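Long-range contacts in periplasmic binding protein (PDB 4MDY), which probably captures an iron-containing solute outside the cell membrane and delivers it to an ABC transporter: residues 65-69 with 265-270; 229-235 with 259-265. The contacts are given in a common frame with arbitrary orientation. Residue numbers count along the deposited sequence, not the author numbering.

Overall arrangement
Interaction 1 and interaction 2 meet where strand 260-262 leads into helix 265-273: the strand pairs with strand 229-233 in interaction 2, and the helix carries the packing of interaction 1. Lys265 belongs to both, and Ala268 CB rests 3.3 Å from Thr234 O and 3.3 Å from Thr263 OG1, so the two contacts touch although their centres lie about 15 Å apart. Both are partly buried. Interaction 1 lies nearer the centre of the chain, joins parts distant in sequence and uses aromatic packing without hydrogen bonds. Interaction 2, at the sheet edge, is held by backbone and side-chain hydrogen bonds and apolar packing.

Interaction 1: 65-69 with 265-270; sequences VWPWA and KELAGA
Two tryptophans from a loop-to-helix junction pack on the N-terminal turns of helix 265-273, bridging the N-terminal lobe (through 65-69) and the C-terminal lobe. In solute-binding proteins of this family two lobes, joined by a long helix (here probably 148-168), typically hold the ligand between them. Residues 65 and 66 are extended (Trp66 phi/psi -78/165); from Pro67 the chain enters a weakly bonded helical turn, with Ala69 N hydrogen-bonded to Trp66 O at 2.9 Å. Residues 265-270 are regular helix. CA-CA distances are 7.9 Å for Trp66-Gly269, 7.8 Å for Pro67-Glu266 and 8.3 Å for Trp68-Ala270. Trp66 (chi1 -75°, chi2 64°) sets the face of its six-membered ring against Gly269 CA, a CH-pi contact of 4.0 Å to the centroid, 28° off the ring normal, while Trp66 CZ3 comes 3.6 Å from Lys265 O near the ring plane. Trp68 (chi1 56°, chi2 78°) brings CH2 to 3.3 Å from both Gly269 C and Ala270 N, and CZ3 to 3.9 Å from Ala270 CB. Beyond the pair, Trp68 NE1 is hydrogen-bonded to Asp42 OD2 and Lys265 NZ to Gly59 O. Glycine permits this closeness: a CB on Gly269 would sit 2.2 Å from Trp66 CZ3. With no hydrogen bond across it, the interface depends on close fit of the two indoles to the helix backbone and the Ala270 methyl.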
# COMPACT_ATOMS: atom_id res chain seq x y z
N VAL A 65 -5.12 2.82 -11.78
CA VAL A 65 -4.39 3.94 -11.20
C VAL A 65 -5.38 4.79 -10.42
O VAL A 65 -6.34 5.33 -10.97
CB VAL A 65 -3.69 4.77 -12.29
CG1 VAL A 65 -2.98 5.98 -11.70
CG2 VAL A 65 -2.70 3.91 -13.06
N TRP A 66 -5.13 4.91 -9.12
CA TRP A 66 -6.02 5.62 -8.21
C TRP A 66 -5.84 7.14 -8.33
O TRP A 66 -4.85 7.60 -8.92
CB TRP A 66 -5.77 5.13 -6.77
CG TRP A 66 -6.36 3.76 -6.50
CD1 TRP A 66 -6.00 2.58 -7.09
CD2 TRP A 66 -7.41 3.44 -5.59
NE1 TRP A 66 -6.76 1.55 -6.60
CE2 TRP A 66 -7.63 2.05 -5.68
CE3 TRP A 66 -8.20 4.19 -4.71
CZ2 TRP A 66 -8.60 1.40 -4.91
CZ3 TRP A 66 -9.16 3.54 -3.95
CH2 TRP A 66 -9.34 2.16 -4.05
N PRO A 67 -6.80 7.92 -7.79
CA PRO A 67 -6.82 9.36 -8.03
C PRO A 67 -5.52 10.11 -7.71
O PRO A 67 -5.19 11.06 -8.39
CB PRO A 67 -7.96 9.84 -7.12
CG PRO A 67 -8.90 8.69 -7.08
CD PRO A 67 -7.99 7.49 -7.02
N TRP A 68 -4.79 9.67 -6.69
CA TRP A 68 -3.55 10.34 -6.30
C TRP A 68 -2.39 10.15 -7.29
O TRP A 68 -1.35 10.79 -7.15
CB TRP A 68 -3.12 9.88 -4.91
CG TRP A 68 -2.96 8.41 -4.82
CD1 TRP A 68 -1.90 7.68 -5.27
CD2 TRP A 68 -3.89 7.48 -4.27
NE1 TRP A 68 -2.12 6.35 -5.03
CE2 TRP A 68 -3.33 6.20 -4.42
CE3 TRP A 68 -5.16 7.60 -3.67
CZ2 TRP A 68 -3.98 5.04 -3.98
CZ3 TRP A 68 -5.79 6.45 -3.22
CH2 TRP A 68 -5.20 5.18 -3.38
N ALA A 69 -2.54 9.26 -8.27
CA ALA A 69 -1.52 9.06 -9.29
C ALA A 69 -1.99 9.39 -10.72
O ALA A 69 -1.22 9.25 -11.67
CB ALA A 69 -0.99 7.64 -9.23
N LYS A 265 -13.61 5.56 0.54
CA LYS A 265 -12.93 4.66 -0.38
C LYS A 265 -11.50 5.12 -0.68
O LYS A 265 -10.57 4.31 -0.72
CB LYS A 265 -13.70 4.54 -1.69
CG LYS A 265 -13.11 3.50 -2.63
CD LYS A 265 -13.66 3.64 -4.03
CE LYS A 265 -13.34 2.44 -4.88
NZ LYS A 265 -13.85 2.67 -6.26
N GLU A 266 -11.32 6.43 -0.90
CA GLU A 266 -10.00 6.93 -1.29
C GLU A 266 -9.01 6.78 -0.15
O GLU A 266 -7.86 6.41 -0.37
CB GLU A 266 -10.05 8.39 -1.76
CG GLU A 266 -8.90 8.70 -2.72
CD GLU A 266 -8.57 10.17 -2.86
OE1 GLU A 266 -9.26 11.02 -2.25
OE2 GLU A 266 -7.59 10.47 -3.59
N LEU A 267 -9.45 7.03 1.07
CA LEU A 267 -8.55 6.90 2.22
C LEU A 267 -8.23 5.43 2.46
O LEU A 267 -7.08 5.09 2.75
CB LEU A 267 -9.13 7.58 3.46
CG LEU A 267 -8.27 7.50 4.72
CD1 LEU A 267 -6.83 7.92 4.46
CD2 LEU A 267 -8.88 8.35 5.82
N ALA A 268 -9.23 4.55 2.33
CA ALA A 268 -8.99 3.11 2.44
C ALA A 268 -7.98 2.68 1.39
O ALA A 268 -7.05 1.94 1.68
CB ALA A 268 -10.29 2.32 2.27
N GLY A 269 -8.17 3.15 0.16
CA GLY A 269 -7.25 2.83 -0.93
C GLY A 269 -5.86 3.36 -0.65
O GLY A 269 -4.87 2.66 -0.87
N ALA A 270 -5.78 4.58 -0.15
CA ALA A 270 -4.49 5.21 0.11
C ALA A 270 -3.69 4.45 1.17
O ALA A 270 -2.51 4.22 0.99
CB ALA A 270 -4.68 6.67 0.51

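Interaction 2: 229-235 with 259-265; sequences VLIWTTE and RNIFTTK
Strands 229-233 and 260-262 run parallel and adjacent, 4.8 Å apart at closest with 19° between their directions. Leu230 pairs with Asn260, Ile231 with Ile261 and Trp232 with Phe262, all extended. Four backbone hydrogen bonds run from Leu230 N to Arg259 O (3.1 Å) through to Thr263 N and Trp232 O (3.1 Å). On one face, Ile261 CD1 (chi1 m) leans into the hollow formed by Val229 CG2 (3.6 Å) and Ile231 CG1 (4.2 Å), and Ile231 CG2 meets Thr263 CG2 at 4.1 Å. On the other, Phe262 CE1 sits over the indole face of Trp232 (chi1 -55°, chi2 82°), 3.6 Å from Trp232 CD1; the rings are slid apart and barely overlap. Trp232 NE1 donates a hydrogen bond to Asn260 OD1 at 2.9 Å. After an inverse gamma turn centred on Thr233, Thr234 OG1 nestles 3.4 Å from Phe262 CB and donates to Thr263 O (2.8 Å), while Thr263 OG1 donates to Thr234 O (2.7 Å). Glu235 and Lys265 then close to 3.9 Å between CA atoms, Glu235 O 3.5 Å from Lys265 CB. In this beta-alpha-beta unit at a parallel-sheet edge, helix 279-294 covers Ile261, helix 237-244 backs Trp232 and Phe262, and strand 176-181 flanks 229-233 on its far side.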
# COMPACT_ATOMS: atom_id res chain seq x y z
N VAL A 229 -9.33 4.42 19.57
CA VAL A 229 -9.87 4.71 18.25
C VAL A 229 -9.74 3.46 17.37
O VAL A 229 -8.71 2.78 17.39
CB VAL A 229 -9.17 5.93 17.59
CG1 VAL A 229 -7.66 5.72 17.47
CG2 VAL A 229 -9.76 6.25 16.23
N LEU A 230 -10.80 3.16 16.62
CA LEU A 230 -10.78 2.08 15.63
C LEU A 230 -10.90 2.69 14.25
O LEU A 230 -11.79 3.50 14.00
CB LEU A 230 -11.95 1.11 15.84
CG LEU A 230 -12.13 0.51 17.23
CD1 LEU A 230 -13.33 -0.42 17.23
CD2 LEU A 230 -10.88 -0.22 17.69
N ILE A 231 -9.98 2.31 13.37
CA ILE A 231 -9.97 2.78 12.00
C ILE A 231 -10.39 1.61 11.13
O ILE A 231 -9.64 0.67 10.95
CB ILE A 231 -8.56 3.29 11.61
CG1 ILE A 231 -8.07 4.33 12.61
CG2 ILE A 231 -8.57 3.86 10.20
CD1 ILE A 231 -6.58 4.63 12.53
N TRP A 232 -11.62 1.66 10.64
CA TRP A 232 -12.14 0.62 9.77
C TRP A 232 -11.95 1.06 8.33
O TRP A 232 -12.42 2.14 7.94
CB TRP A 232 -13.62 0.39 10.02
CG TRP A 232 -14.00 0.08 11.43
CD1 TRP A 232 -14.19 0.98 12.45
CD2 TRP A 232 -14.26 -1.21 11.98
NE1 TRP A 232 -14.55 0.32 13.60
CE2 TRP A 232 -14.60 -1.03 13.34
CE3 TRP A 232 -14.24 -2.51 11.46
CZ2 TRP A 232 -14.93 -2.09 14.18
CZ3 TRP A 232 -14.58 -3.57 12.29
CH2 TRP A 232 -14.92 -3.35 13.64
N THR A 233 -11.27 0.25 7.53
CA THR A 233 -10.96 0.64 6.16
C THR A 233 -12.11 0.29 5.22
O THR A 233 -11.97 -0.49 4.27
CB THR A 233 -9.62 0.04 5.68
OG1 THR A 233 -9.66 -1.39 5.78
CG2 THR A 233 -8.48 0.60 6.54
N THR A 234 -13.27 0.87 5.52
CA THR A 234 -14.45 0.76 4.68
C THR A 234 -14.22 1.44 3.34
O THR A 234 -13.45 2.40 3.24
CB THR A 234 -15.68 1.41 5.37
OG1 THR A 234 -15.33 2.71 5.87
CG2 THR A 234 -16.16 0.56 6.51
N GLU A 235 -14.90 0.93 2.30
CA GLU A 235 -14.82 1.46 0.95
C GLU A 235 -16.18 1.98 0.47
O GLU A 235 -16.30 2.42 -0.67
CB GLU A 235 -14.30 0.39 -0.01
CG GLU A 235 -12.92 -0.14 0.36
CD GLU A 235 -12.43 -1.23 -0.57
OE1 GLU A 235 -12.83 -1.24 -1.75
OE2 GLU A 235 -11.63 -2.08 -0.12
N ARG A 259 -16.08 6.59 18.53
CA ARG A 259 -14.62 6.53 18.31
C ARG A 259 -14.25 5.61 17.14
O ARG A 259 -13.09 5.21 17.01
CB ARG A 259 -13.89 6.10 19.59
CG ARG A 259 -14.27 6.88 20.84
CD ARG A 259 -13.88 8.35 20.79
NE ARG A 259 -14.97 9.22 21.27
CZ ARG A 259 -15.00 9.88 22.43
NH1 ARG A 259 -16.07 10.62 22.72
NH2 ARG A 259 -14.00 9.83 23.31
N ASN A 260 -15.24 5.30 16.31
CA ASN A 260 -15.00 4.62 15.04
C ASN A 260 -14.70 5.64 13.96
O ASN A 260 -15.37 6.67 13.87
CB ASN A 260 -16.22 3.83 14.59
CG ASN A 260 -16.50 2.61 15.46
OD1 ASN A 260 -15.59 1.86 15.82
ND2 ASN A 260 -17.76 2.40 15.77
N ILE A 261 -13.67 5.35 13.17
CA ILE A 261 -13.44 6.03 11.92
C ILE A 261 -13.76 5.06 10.79
O ILE A 261 -13.16 3.98 10.70
CB ILE A 261 -11.99 6.53 11.80
CG1 ILE A 261 -11.69 7.56 12.89
CG2 ILE A 261 -11.75 7.13 10.42
CD1 ILE A 261 -10.23 7.91 13.05
N PHE A 262 -14.72 5.42 9.95
CA PHE A 262 -15.03 4.65 8.76
C PHE A 262 -14.48 5.43 7.57
O PHE A 262 -14.98 6.50 7.22
CB PHE A 262 -16.53 4.41 8.62
CG PHE A 262 -17.14 3.68 9.80
CD1 PHE A 262 -16.91 2.32 9.99
CD2 PHE A 262 -17.91 4.35 10.74
CE1 PHE A 262 -17.46 1.64 11.07
CE2 PHE A 262 -18.46 3.69 11.82
CZ PHE A 262 -18.24 2.33 11.99
N THR A 263 -13.41 4.91 6.97
CA THR A 263 -12.71 5.62 5.91
C THR A 263 -13.59 5.76 4.68
O THR A 263 -14.47 4.94 4.42
CB THR A 263 -11.42 4.89 5.49
OG1 THR A 263 -11.75 3.58 5.00
CG2 THR A 263 -10.44 4.79 6.66
N THR A 264 -13.32 6.81 3.92
CA THR A 264 -13.80 6.90 2.55
C THR A 264 -13.07 5.86 1.71
O THR A 264 -12.01 5.35 2.11
CB THR A 264 -13.53 8.28 1.94
OG1 THR A 264 -12.12 8.55 1.94
CG2 THR A 264 -14.27 9.38 2.70
N LYS A 265 -13.61 5.56 0.54
CA LYS A 265 -12.93 4.66 -0.38
C LYS A 265 -11.50 5.12 -0.68
O LYS A 265 -10.57 4.31 -0.72
CB LYS A 265 -13.70 4.54 -1.69
CG LYS A 265 -13.11 3.50 -2.63
CD LYS A 265 -13.66 3.64 -4.03
CE LYS A 265 -13.34 2.44 -4.88
NZ LYS A 265 -13.85 2.67 -6.26